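Local coordinates for lactaldehyde dehydrogenase (Methanocaldococcus jannaschii, PDB 3PQA), which oxidises lactaldehyde to lactate with a preference for NAD over NADP, a step in the biosynthesis of coenzyme F420, at residues B[134-139]-B[148-153]; B[155-160]-B[453-458]; B[161-166]-B[171-176]; B[206-211]-B[215-220]. One frame throughout, in Å; residues are numbered along the deposited sequence.

Interaction 1 of 4, residues B[134-139]-B[148-153]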
loop_
_atom_site.group_PDB
_atom_site.type_symbol
_atom_site.label_atom_id
_atom_site.label_comp_id
_atom_site.label_asym_id
_atom_site.label_seq_id
_atom_site.Cartn_x
_atom_site.Cartn_y
_atom_site.Cartn_z
ATOM N N VAL B 134 -23.416 9.425 8.796
ATOM C CA VAL B 134 -23.626 8.376 7.809
ATOM C C VAL B 134 -25.085 7.954 7.895
ATOM O O VAL B 134 -25.552 7.508 8.953
ATOM C CB VAL B 134 -22.687 7.167 8.048
ATOM C CG1 VAL B 134 -23.166 5.954 7.262
ATOM C CG2 VAL B 134 -21.247 7.525 7.666
ATOM N N GLY B 135 -25.788 8.096 6.772
ATOM C CA GLY B 135 -27.154 7.584 6.634
ATOM C C GLY B 135 -27.095 6.205 6.002
ATOM O O GLY B 135 -26.806 6.084 4.816
ATOM N N ALA B 136 -27.334 5.173 6.807
ATOM C CA ALA B 136 -27.289 3.781 6.355
ATOM C C ALA B 136 -28.706 3.294 6.087
ATOM O O ALA B 136 -29.592 3.442 6.926
ATOM C CB ALA B 136 -26.621 2.910 7.416
ATOM N N ILE B 137 -28.932 2.744 4.903
ATOM C CA ILE B 137 -30.256 2.225 4.556
ATOM C C ILE B 137 -30.039 0.784 4.113
ATOM O O ILE B 137 -29.343 0.538 3.130
ATOM C CB ILE B 137 -30.955 3.111 3.491
ATOM C CG1 ILE B 137 -31.123 4.554 4.019
ATOM C CG2 ILE B 137 -32.297 2.503 3.085
ATOM C CD1 ILE B 137 -31.660 5.547 2.982
ATOM N N THR B 138 -30.603 -0.152 4.871
ATOM C CA THR B 138 -30.242 -1.558 4.748
ATOM C C THR B 138 -31.416 -2.399 4.266
ATOM O O THR B 138 -32.570 -2.023 4.467
ATOM C CB THR B 138 -29.709 -2.112 6.075
ATOM O OG1 THR B 138 -30.645 -1.834 7.127
ATOM C CG2 THR B 138 -28.354 -1.461 6.408
ATOM N N PRO B 139 -31.122 -3.542 3.621
ATOM C CA PRO B 139 -32.123 -4.323 2.925
ATOM C C PRO B 139 -32.709 -5.439 3.794
ATOM O O PRO B 139 -32.173 -5.740 4.857
ATOM C CB PRO B 139 -31.308 -4.933 1.780
ATOM C CG PRO B 139 -30.025 -5.233 2.408
ATOM C CD PRO B 139 -29.761 -4.066 3.350
ATOM N N ALA B 148 -24.211 -4.756 9.392
ATOM C CA ALA B 148 -22.868 -4.793 9.965
ATOM C C ALA B 148 -21.854 -4.163 8.992
ATOM O O ALA B 148 -20.934 -3.456 9.404
ATOM C CB ALA B 148 -22.459 -6.228 10.342
ATOM N N HIS B 149 -22.048 -4.408 7.705
ATOM C CA HIS B 149 -21.146 -3.864 6.675
ATOM C C HIS B 149 -21.227 -2.353 6.520
ATOM O O HIS B 149 -20.368 -1.766 5.861
ATOM C CB HIS B 149 -21.365 -4.560 5.331
ATOM C CG HIS B 149 -20.527 -5.784 5.159
ATOM N ND1 HIS B 149 -19.159 -5.725 5.021
ATOM C CD2 HIS B 149 -20.859 -7.095 5.122
ATOM C CE1 HIS B 149 -18.685 -6.953 4.889
ATOM N NE2 HIS B 149 -19.694 -7.802 4.942
ATOM N N LYS B 150 -22.249 -1.721 7.109
ATOM C CA LYS B 150 -22.323 -0.261 7.132
ATOM C C LYS B 150 -22.007 0.318 8.512
ATOM O O LYS B 150 -21.257 1.293 8.626
ATOM C CB LYS B 150 -23.699 0.229 6.678
ATOM C CG LYS B 150 -24.085 -0.212 5.265
ATOM C CD LYS B 150 -25.370 0.462 4.795
ATOM C CE LYS B 150 -25.923 -0.220 3.521
ATOM N NZ LYS B 150 -24.979 -0.094 2.363
ATOM N N ILE B 151 -22.618 -0.257 9.551
ATOM C CA ILE B 151 -22.391 0.171 10.936
ATOM C C ILE B 151 -20.942 0.013 11.400
ATOM O O ILE B 151 -20.372 0.957 11.964
ATOM C CB ILE B 151 -23.350 -0.551 11.924
ATOM C CG1 ILE B 151 -24.805 -0.226 11.561
ATOM C CG2 ILE B 151 -23.055 -0.148 13.388
ATOM C CD1 ILE B 151 -25.822 -1.106 12.283
ATOM N N ALA B 152 -20.368 -1.174 11.196
ATOM C CA ALA B 152 -19.014 -1.441 11.684
ATOM C C ALA B 152 -17.971 -0.444 11.105
ATOM O O ALA B 152 -17.248 0.216 11.881
ATOM C CB ALA B 152 -18.618 -2.892 11.427
ATOM N N PRO B 153 -17.910 -0.289 9.762
ATOM C CA PRO B 153 -16.987 0.746 9.239
ATOM C C PRO B 153 -17.320 2.187 9.652
ATOM O O PRO B 153 -16.402 2.990 9.837
ATOM C CB PRO B 153 -17.063 0.584 7.718
ATOM C CG PRO B 153 -18.313 -0.179 7.452
ATOM C CD PRO B 153 -18.637 -0.988 8.678
#
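In the beta-alpha-beta unit of strand 122-138, helix 145-156 and strand 160-165, K150 of the helix lies with its aliphatic chain against A136 and T138 of the first strand. Strand 134-138 and helix 148-153 run almost antiparallel, at 162° between their directions, axes 8.9 Å apart at the closest. A136 CB rests between two carbons of the lysine, 3.8 Å from K150 CD and 4.0 Å from K150 CB. Two residues on, T138 adds its methyl branch, with T138 CG2 3.9 Å from K150 CD; methyl and lysine chain lie alongside, pointing opposite ways. I137 turns its side chain from the helix and takes part through its backbone, I137 O lying 3.5 Å from K150 CE. Extended up to CE, the lysine then bends at chi4 (-63°), turning NZ toward the neighbouring strand 216-220, where it bonds to S218 OG and T220 OG1, and toward E445 OE2, its salt-bridge partner. NZ is gripped by three side chains, and the K150 side chain comes within about 5 Å of that of E241, by similarity an active-site residue. Such a helix packed on a parallel-stranded sheet is typical of the Rossmann-like coenzyme domain of aldehyde dehydrogenases.

Interaction 2 of 4, residues B[155-160]-B[453-458]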
loop_
_atom_site.group_PDB
_atom_site.type_symbol
_atom_site.label_atom_id
_atom_site.label_comp_id
_atom_site.label_asym_id
_atom_site.label_seq_id
_atom_site.Cartn_x
_atom_site.Cartn_y
_atom_site.Cartn_z
ATOM N N ILE B 155 -18.668 3.247 12.589
ATOM C CA ILE B 155 -18.138 3.396 13.945
ATOM C C ILE B 155 -16.601 3.495 13.912
ATOM O O ILE B 155 -15.994 4.381 14.529
ATOM C CB ILE B 155 -18.600 2.247 14.880
ATOM C CG1 ILE B 155 -20.117 2.315 15.121
ATOM C CG2 ILE B 155 -17.854 2.287 16.233
ATOM C CD1 ILE B 155 -20.650 1.123 15.900
ATOM N N ALA B 156 -15.988 2.599 13.143
ATOM C CA ALA B 156 -14.530 2.574 13.020
ATOM C C ALA B 156 -13.919 3.898 12.562
ATOM O O ALA B 156 -12.783 4.218 12.951
ATOM C CB ALA B 156 -14.108 1.451 12.083
ATOM N N THR B 157 -14.658 4.637 11.732
ATOM C CA THR B 157 -14.175 5.891 11.137
ATOM C C THR B 157 -14.705 7.153 11.850
ATOM O O THR B 157 -14.510 8.269 11.367
ATOM C CB THR B 157 -14.461 5.930 9.607
ATOM O OG1 THR B 157 -15.843 5.624 9.357
ATOM C CG2 THR B 157 -13.590 4.917 8.885
ATOM N N GLY B 158 -15.374 6.976 12.994
ATOM C CA GLY B 158 -15.765 8.117 13.848
ATOM C C GLY B 158 -17.000 8.891 13.423
ATOM O O GLY B 158 -17.137 10.068 13.751
ATOM N N ASN B 159 -17.903 8.213 12.722
ATOM C CA ASN B 159 -19.148 8.789 12.245
ATOM C C ASN B 159 -20.306 8.545 13.189
ATOM O O ASN B 159 -20.383 7.508 13.821
ATOM C CB ASN B 159 -19.527 8.184 10.902
ATOM C CG ASN B 159 -18.535 8.510 9.826
ATOM O OD1 ASN B 159 -18.483 9.636 9.345
ATOM N ND2 ASN B 159 -17.744 7.527 9.431
ATOM N N VAL B 160 -21.211 9.518 13.258
ATOM C CA VAL B 160 -22.537 9.308 13.813
ATOM C C VAL B 160 -23.372 8.585 12.748
ATOM O O VAL B 160 -23.186 8.812 11.550
ATOM C CB VAL B 160 -23.163 10.670 14.180
ATOM C CG1 VAL B 160 -24.641 10.530 14.521
ATOM C CG2 VAL B 160 -22.394 11.278 15.358
ATOM N N GLU B 453 -14.631 4.973 2.070
ATOM C CA GLU B 453 -15.801 5.723 1.561
ATOM C C GLU B 453 -16.381 6.603 2.665
ATOM O O GLU B 453 -16.853 7.692 2.396
ATOM C CB GLU B 453 -16.908 4.779 1.071
ATOM C CG GLU B 453 -16.459 3.678 0.103
ATOM C CD GLU B 453 -16.400 4.101 -1.349
ATOM O OE1 GLU B 453 -16.700 5.281 -1.649
ATOM O OE2 GLU B 453 -16.036 3.226 -2.189
ATOM N N MET B 454 -16.331 6.112 3.899
ATOM C CA MET B 454 -16.948 6.775 5.050
ATOM C C MET B 454 -16.022 7.768 5.770
ATOM O O MET B 454 -16.335 8.263 6.852
ATOM C CB MET B 454 -17.518 5.723 6.024
ATOM C CG MET B 454 -18.731 4.945 5.448
ATOM S SD MET B 454 -19.363 3.666 6.563
ATOM C CE MET B 454 -20.807 3.081 5.622
ATOM N N SER B 455 -14.873 8.049 5.166
ATOM C CA SER B 455 -14.005 9.072 5.697
ATOM C C SER B 455 -13.551 10.016 4.589
ATOM O O SER B 455 -13.712 9.713 3.393
ATOM C CB SER B 455 -12.841 8.442 6.486
ATOM O OG SER B 455 -12.098 7.537 5.725
ATOM N N ASN B 456 -13.060 11.184 4.995
ATOM C CA ASN B 456 -12.469 12.151 4.075
ATOM C C ASN B 456 -10.984 12.242 4.351
ATOM O O ASN B 456 -10.557 12.146 5.505
ATOM C CB ASN B 456 -13.091 13.533 4.286
ATOM C CG ASN B 456 -14.535 13.605 3.824
ATOM O OD1 ASN B 456 -14.899 13.074 2.770
ATOM N ND2 ASN B 456 -15.366 14.286 4.615
ATOM N N ILE B 457 -10.200 12.446 3.295
ATOM C CA ILE B 457 -8.762 12.655 3.458
ATOM C C ILE B 457 -8.485 14.097 3.893
ATOM O O ILE B 457 -9.152 15.049 3.441
ATOM C CB ILE B 457 -7.974 12.325 2.165
ATOM C CG1 ILE B 457 -8.102 10.838 1.825
ATOM C CG2 ILE B 457 -6.469 12.699 2.330
ATOM C CD1 ILE B 457 -7.567 10.460 0.415
ATOM N N LYS B 458 -7.522 14.250 4.799
ATOM C CA LYS B 458 -6.957 15.548 5.132
ATOM C C LYS B 458 -5.482 15.425 4.836
ATOM O O LYS B 458 -4.838 14.485 5.300
ATOM C CB LYS B 458 -7.174 15.904 6.609
ATOM C CG LYS B 458 -6.437 17.176 7.057
ATOM C CD LYS B 458 -6.680 17.499 8.531
ATOM C CE LYS B 458 -8.056 18.137 8.770
ATOM N NZ LYS B 458 -8.299 18.314 10.251
#
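N159 and M454 meet through one amide-to-backbone hydrogen bond, N159 ND2 to M454 O at 3.0 Å, with an N-H...O angle of 158°. The acceptor lies close to the amide plane of N159, whereas the donor is tilted from the carbonyl plane of M454. With CG anti to its carbonyl carbon (chi1 -64°), N159 reaches M454, the residue before strand 455-463; the amide oxygen is held too, OD1 accepting from G132 N, fixing the flip of the group. The T157 and M454 side chains cross at about a right angle: T157 OG1 stands 3.7 Å from M454 CB, while its own hydrogen bond goes back to P153 O. T157 CB and S455 CB are in looser contact at 4.3 Å, and S455 OG bonds to M451 O. The M454 side chain starts toward the helix end, and its straight chain (chi2 178°) carries SD and CE past T157 and N159 to P153, M216 and S218. A Schellman motif with G158 at C-prime ends helix 145-156 and sets up the turn that presents N159. The contact joins this helix end to the point where helix 447-453 passes into strand 455-463, an antiparallel neighbour of strand 122-138.

Interaction 3 of 4, residues B[161-166]-B[171-176]. With SO4 (sulfate ion), chain G.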
loop_
_atom_site.group_PDB
_atom_site.type_symbol
_atom_site.label_atom_id
_atom_site.label_comp_id
_atom_site.label_asym_id
_atom_site.label_seq_id
_atom_site.Cartn_x
_atom_site.Cartn_y
_atom_site.Cartn_z
ATOM N N ILE B 161 -24.290 7.727 13.187
ATOM C CA ILE B 161 -25.111 6.943 12.269
ATOM C C ILE B 161 -26.629 7.154 12.459
ATOM O O ILE B 161 -27.127 7.116 13.586
ATOM C CB ILE B 161 -24.822 5.455 12.447
ATOM C CG1 ILE B 161 -23.327 5.172 12.280
ATOM C CG2 ILE B 161 -25.661 4.618 11.461
ATOM C CD1 ILE B 161 -22.896 3.842 12.919
ATOM N N VAL B 162 -27.340 7.381 11.353
ATOM C CA VAL B 162 -28.800 7.227 11.322
ATOM C C VAL B 162 -29.114 6.097 10.353
ATOM O O VAL B 162 -28.642 6.085 9.205
ATOM C CB VAL B 162 -29.547 8.533 10.974
ATOM C CG1 VAL B 162 -29.361 9.568 12.106
ATOM C CG2 VAL B 162 -29.098 9.112 9.639
ATOM N N HIS B 163 -29.866 5.119 10.837
ATOM C CA HIS B 163 -29.959 3.841 10.151
ATOM C C HIS B 163 -31.413 3.452 9.979
ATOM O O HIS B 163 -32.110 3.240 10.975
ATOM C CB HIS B 163 -29.207 2.793 10.985
ATOM C CG HIS B 163 -29.386 1.383 10.508
ATOM N ND1 HIS B 163 -29.156 0.299 11.322
ATOM C CD2 HIS B 163 -29.774 0.878 9.311
ATOM C CE1 HIS B 163 -29.389 -0.816 10.649
ATOM N NE2 HIS B 163 -29.756 -0.491 9.422
ATOM N N HIS B 164 -31.865 3.383 8.725
ATOM C CA HIS B 164 -33.177 2.835 8.414
ATOM C C HIS B 164 -33.091 1.399 7.888
ATOM O O HIS B 164 -32.558 1.170 6.814
ATOM C CB HIS B 164 -33.930 3.698 7.404
ATOM C CG HIS B 164 -35.228 3.088 6.973
ATOM N ND1 HIS B 164 -36.360 3.133 7.759
ATOM C CD2 HIS B 164 -35.554 2.352 5.884
ATOM C CE1 HIS B 164 -37.341 2.485 7.151
ATOM N NE2 HIS B 164 -36.878 2.003 6.013
ATOM N N PRO B 165 -33.641 0.431 8.639
ATOM C CA PRO B 165 -33.676 -0.958 8.195
ATOM C C PRO B 165 -34.938 -1.212 7.367
ATOM O O PRO B 165 -35.957 -0.539 7.570
ATOM C CB PRO B 165 -33.749 -1.721 9.516
ATOM C CG PRO B 165 -34.562 -0.820 10.399
ATOM C CD PRO B 165 -34.302 0.602 9.952
ATOM N N SER B 166 -34.883 -2.165 6.442
ATOM C CA SER B 166 -36.071 -2.511 5.677
ATOM C C SER B 166 -37.193 -2.981 6.602
ATOM O O SER B 166 -36.977 -3.819 7.475
ATOM C CB SER B 166 -35.752 -3.633 4.685
ATOM O OG SER B 166 -36.945 -4.089 4.062
ATOM N N LEU B 171 -36.709 -6.937 12.512
ATOM C CA LEU B 171 -36.546 -7.371 13.911
ATOM C C LEU B 171 -35.102 -7.665 14.327
ATOM O O LEU B 171 -34.690 -7.351 15.457
ATOM C CB LEU B 171 -37.482 -8.533 14.262
ATOM C CG LEU B 171 -38.984 -8.275 14.070
ATOM C CD1 LEU B 171 -39.783 -9.475 14.550
ATOM C CD2 LEU B 171 -39.450 -6.990 14.778
ATOM N N VAL B 172 -34.320 -8.224 13.412
ATOM C CA VAL B 172 -32.935 -8.491 13.750
ATOM C C VAL B 172 -32.174 -7.171 13.923
ATOM O O VAL B 172 -31.245 -7.111 14.717
ATOM C CB VAL B 172 -32.231 -9.444 12.759
ATOM C CG1 VAL B 172 -31.740 -8.704 11.517
ATOM C CG2 VAL B 172 -31.092 -10.175 13.457
ATOM N N CYS B 173 -32.590 -6.130 13.190
ATOM C CA CYS B 173 -31.967 -4.797 13.275
ATOM C C CYS B 173 -32.298 -4.101 14.579
ATOM O O CYS B 173 -31.460 -3.372 15.131
ATOM C CB CYS B 173 -32.396 -3.929 12.097
ATOM S SG CYS B 173 -31.774 -4.598 10.542
ATOM N N ILE B 174 -33.514 -4.335 15.074
ATOM C CA ILE B 174 -33.909 -3.847 16.400
ATOM C C ILE B 174 -33.050 -4.535 17.464
ATOM O O ILE B 174 -32.578 -3.887 18.399
ATOM C CB ILE B 174 -35.438 -4.038 16.659
ATOM C CG1 ILE B 174 -36.236 -3.061 15.788
ATOM C CG2 ILE B 174 -35.770 -3.825 18.126
ATOM C CD1 ILE B 174 -37.717 -3.456 15.596
ATOM N N GLU B 175 -32.810 -5.834 17.285
ATOM C CA GLU B 175 -31.933 -6.573 18.190
ATOM C C GLU B 175 -30.489 -6.079 18.144
ATOM O O GLU B 175 -29.841 -5.960 19.186
ATOM C CB GLU B 175 -31.998 -8.073 17.935
ATOM C CG GLU B 175 -33.319 -8.738 18.412
ATOM C CD GLU B 175 -33.769 -8.264 19.788
ATOM O OE1 GLU B 175 -33.039 -8.475 20.785
ATOM O OE2 GLU B 175 -34.855 -7.651 19.869
ATOM N N LEU B 176 -29.997 -5.797 16.937
ATOM C CA LEU B 176 -28.631 -5.277 16.789
ATOM C C LEU B 176 -28.504 -3.903 17.448
ATOM O O LEU B 176 -27.479 -3.605 18.065
ATOM C CB LEU B 176 -28.213 -5.225 15.314
ATOM C CG LEU B 176 -26.818 -4.658 15.001
ATOM C CD1 LEU B 176 -25.719 -5.513 15.638
ATOM C CD2 LEU B 176 -26.620 -4.554 13.492
HETATM S S SO4 G . -39.350 -0.096 3.698
HETATM O O1 SO4 G . -39.440 -1.530 3.456
HETATM O O2 SO4 G . -40.662 0.447 4.054
HETATM O O3 SO4 G . -38.427 0.129 4.798
HETATM O O4 SO4 G . -38.876 0.579 2.499
#
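C173 and P165 make the apolar core of this contact. P165 CB sits 3.6 Å from C173 SG and 3.7 Å from C173 CB, so the proline ring meets the cysteine along its whole short side chain. A first torsion of -65° turns SG of the cysteine toward P165.

A second, more distant approach is sulfur-aromatic. C173 SG approaches the H163 ring obliquely, 5.4 Å from its centroid, and the nearest ring atom is H163 CE1 at 4.5 Å. Both nitrogens of this imidazole are engaged elsewhere, ND1 with Y194 OH and NE2 with T138 OG1, which fixes the rotation of the ring.

Apart from the contact with the helix, H164 binds a sulfate, probably from the crystallisation liquor. H164 NE2 donates to sulfate O3 over 2.7 Å at an N-H...O angle of 156°, with the sulfate S in the plane of the H164 ring. Since ND1 of the same ring bonds to L197 O, a doubly protonated imidazole is likely. The backbone N atoms of S167 and G201 also bind the anion; G201 begins helix 201-210, whose N-terminal end would help to hold a negative charge. In relatives this strand end borders the adenosine ribose of the coenzyme, so the sulfate may lie in that region.

In the fold, strand 160-165 runs between the parallel strands 122-138 and 194-196, and helix 171-186 packs beside it, near helices 73-84 and 145-156.

Interaction 4 of 4, residues B[206-211]-B[215-220]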
loop_
_atom_site.group_PDB
_atom_site.type_symbol
_atom_site.label_atom_id
_atom_site.label_comp_id
_atom_site.label_asym_id
_atom_site.label_seq_id
_atom_site.Cartn_x
_atom_site.Cartn_y
_atom_site.Cartn_z
ATOM N N ASP B 206 -36.495 8.242 2.873
ATOM C CA ASP B 206 -36.476 9.468 2.074
ATOM C C ASP B 206 -35.892 10.671 2.829
ATOM O O ASP B 206 -35.115 11.448 2.261
ATOM C CB ASP B 206 -37.885 9.804 1.576
ATOM C CG ASP B 206 -37.901 10.983 0.630
ATOM O OD1 ASP B 206 -37.471 10.810 -0.533
ATOM O OD2 ASP B 206 -38.320 12.080 1.052
ATOM N N GLU B 207 -36.277 10.836 4.097
ATOM C CA GLU B 207 -35.765 11.945 4.899
ATOM C C GLU B 207 -34.249 11.839 5.117
ATOM O O GLU B 207 -33.563 12.844 5.076
ATOM C CB GLU B 207 -36.516 12.091 6.239
ATOM C CG GLU B 207 -36.092 13.321 7.055
ATOM C CD GLU B 207 -36.220 14.632 6.278
ATOM O OE1 GLU B 207 -37.146 14.762 5.454
ATOM O OE2 GLU B 207 -35.401 15.544 6.501
ATOM N N ILE B 208 -33.738 10.626 5.318
ATOM C CA ILE B 208 -32.301 10.423 5.487
ATOM C C ILE B 208 -31.539 10.825 4.218
ATOM O O ILE B 208 -30.487 11.469 4.288
ATOM C CB ILE B 208 -31.975 8.956 5.863
ATOM C CG1 ILE B 208 -32.498 8.649 7.276
ATOM C CG2 ILE B 208 -30.466 8.690 5.764
ATOM C CD1 ILE B 208 -32.301 7.197 7.722
ATOM N N VAL B 209 -32.103 10.472 3.067
ATOM C CA VAL B 209 -31.506 10.781 1.763
ATOM C C VAL B 209 -31.488 12.274 1.475
ATOM O O VAL B 209 -30.470 12.808 1.025
ATOM C CB VAL B 209 -32.233 10.025 0.621
ATOM C CG1 VAL B 209 -31.764 10.485 -0.748
ATOM C CG2 VAL B 209 -32.027 8.524 0.762
ATOM N N VAL B 210 -32.606 12.952 1.745
ATOM C CA VAL B 210 -32.762 14.372 1.394
ATOM C C VAL B 210 -32.229 15.366 2.437
ATOM O O VAL B 210 -31.866 16.493 2.082
ATOM C CB VAL B 210 -34.240 14.745 1.023
ATOM C CG1 VAL B 210 -34.747 13.876 -0.130
ATOM C CG2 VAL B 210 -35.181 14.668 2.244
ATOM N N ASN B 211 -32.180 14.960 3.707
ATOM C CA ASN B 211 -31.780 15.875 4.789
ATOM C C ASN B 211 -30.365 16.420 4.610
ATOM O O ASN B 211 -29.411 15.651 4.503
ATOM C CB ASN B 211 -31.890 15.184 6.147
ATOM C CG ASN B 211 -31.885 16.166 7.296
ATOM O OD1 ASN B 211 -30.892 16.858 7.542
ATOM N ND2 ASN B 211 -33.004 16.227 8.018
ATOM N N ASN B 215 -24.344 13.534 5.820
ATOM C CA ASN B 215 -23.147 13.785 5.014
ATOM C C ASN B 215 -22.876 12.741 3.935
ATOM O O ASN B 215 -22.177 13.005 2.939
ATOM C CB ASN B 215 -21.929 13.924 5.930
ATOM C CG ASN B 215 -22.046 15.134 6.855
ATOM O OD1 ASN B 215 -22.264 14.998 8.057
ATOM N ND2 ASN B 215 -21.941 16.327 6.277
ATOM N N MET B 216 -23.421 11.553 4.149
ATOM C CA MET B 216 -23.178 10.418 3.265
ATOM C C MET B 216 -24.353 9.467 3.317
ATOM O O MET B 216 -24.932 9.251 4.387
ATOM C CB MET B 216 -21.885 9.695 3.655
ATOM C CG MET B 216 -21.708 8.340 2.990
ATOM S SD MET B 216 -20.022 7.768 3.026
ATOM C CE MET B 216 -20.246 6.214 2.114
ATOM N N ILE B 217 -24.703 8.913 2.159
ATOM C CA ILE B 217 -25.731 7.879 2.062
ATOM C C ILE B 217 -25.061 6.597 1.614
ATOM O O ILE B 217 -24.288 6.586 0.651
ATOM C CB ILE B 217 -26.867 8.253 1.056
ATOM C CG1 ILE B 217 -27.553 9.556 1.458
ATOM C CG2 ILE B 217 -27.885 7.101 0.897
ATOM C CD1 ILE B 217 -28.111 9.545 2.859
ATOM N N SER B 218 -25.333 5.528 2.355
ATOM C CA SER B 218 -24.924 4.195 1.972
ATOM C C SER B 218 -26.179 3.343 1.954
ATOM O O SER B 218 -26.766 3.055 3.013
ATOM C CB SER B 218 -23.932 3.628 2.971
ATOM O OG SER B 218 -23.480 2.355 2.555
ATOM N N PHE B 219 -26.564 2.943 0.746
ATOM C CA PHE B 219 -27.830 2.244 0.500
ATOM C C PHE B 219 -27.552 0.914 -0.165
ATOM O O PHE B 219 -26.751 0.848 -1.111
ATOM C CB PHE B 219 -28.726 3.075 -0.427
ATOM C CG PHE B 219 -29.929 2.328 -0.946
ATOM C CD1 PHE B 219 -31.088 2.246 -0.183
ATOM C CD2 PHE B 219 -29.905 1.709 -2.199
ATOM C CE1 PHE B 219 -32.213 1.563 -0.646
ATOM C CE2 PHE B 219 -31.032 1.021 -2.675
ATOM C CZ PHE B 219 -32.182 0.943 -1.889
ATOM N N THR B 220 -28.207 -0.138 0.330
ATOM C CA THR B 220 -28.196 -1.460 -0.320
ATOM C C THR B 220 -29.656 -1.840 -0.580
ATOM O O THR B 220 -30.474 -1.800 0.339
ATOM C CB THR B 220 -27.488 -2.529 0.563
ATOM O OG1 THR B 220 -26.148 -2.108 0.822
ATOM C CG2 THR B 220 -27.420 -3.904 -0.137
#
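I217 of strand 216-220 carries almost all of the contact with helix 201-210, pushing its CD1 end against the backbone of the last helical turn. That end is the tight part: I217 CD1 lies 3.4 Å from I208 O and 3.8 Å from V209 CA. I208 closes over it with its methyl branch, I208 CG2 to I217 CD1 at 3.8 Å, the two side chains crossing at a slant while the CD1 end of I208 heads off toward strand 160-165. A bend at chi2 (-56°) in I217 brings CD1 onto this backbone, and CG1 follows behind, 4.1 Å from V209 CA. No hydrogen bond crosses between the segments.

Away from this point the fit slackens. V209 CG2 and I217 CG2 are 4.4 Å apart, and V209 packs also on I229 of helix 223-232. On the far side of the helix polar groups take over: D206 and N211 are partly exposed, while the E207 carboxylate is buried and held by N211 and R33. N211 ND2 donates to E207 OE2 over 2.9 Å; the bond uses the anti lone pair of that oxygen and is bent, at 142°. E207 OE1 and D206 OD2 both pair with R33, and D206 OD1 forms a salt bridge with K232.

The strand leads directly into G221 to G226, which by similarity bind NAD, and the V209 side chain is about 7 Å from that of V225. A helix returning through a short loop into a parallel strand that ends at the coenzyme loop is characteristic of Rossmann-type dinucleotide-binding domains.

All four contacts gather around one mixed sheet in the coenzyme-binding region. Strand 122-138 is the hub, with strands 160-165 and 216-220 as parallel neighbours and 455-463 as an antiparallel one. Centres of interactions 1 and 3 are about 9 Å apart, of 1 and 4 about 11 Å, and of 2 and 3 about 20 Å. Interactions 1 and 2 share helix 145-156. Along the chain, 155-160 lies between interactions 1 and 3, so interaction 2 spans both 3 and 4, tying the last strand to the end of that helix. H163 faces helices 145-156 and 171-186 while H164 turns to I208 of helix 201-210, so helices cover two faces of the sheet that carries the probable NAD site.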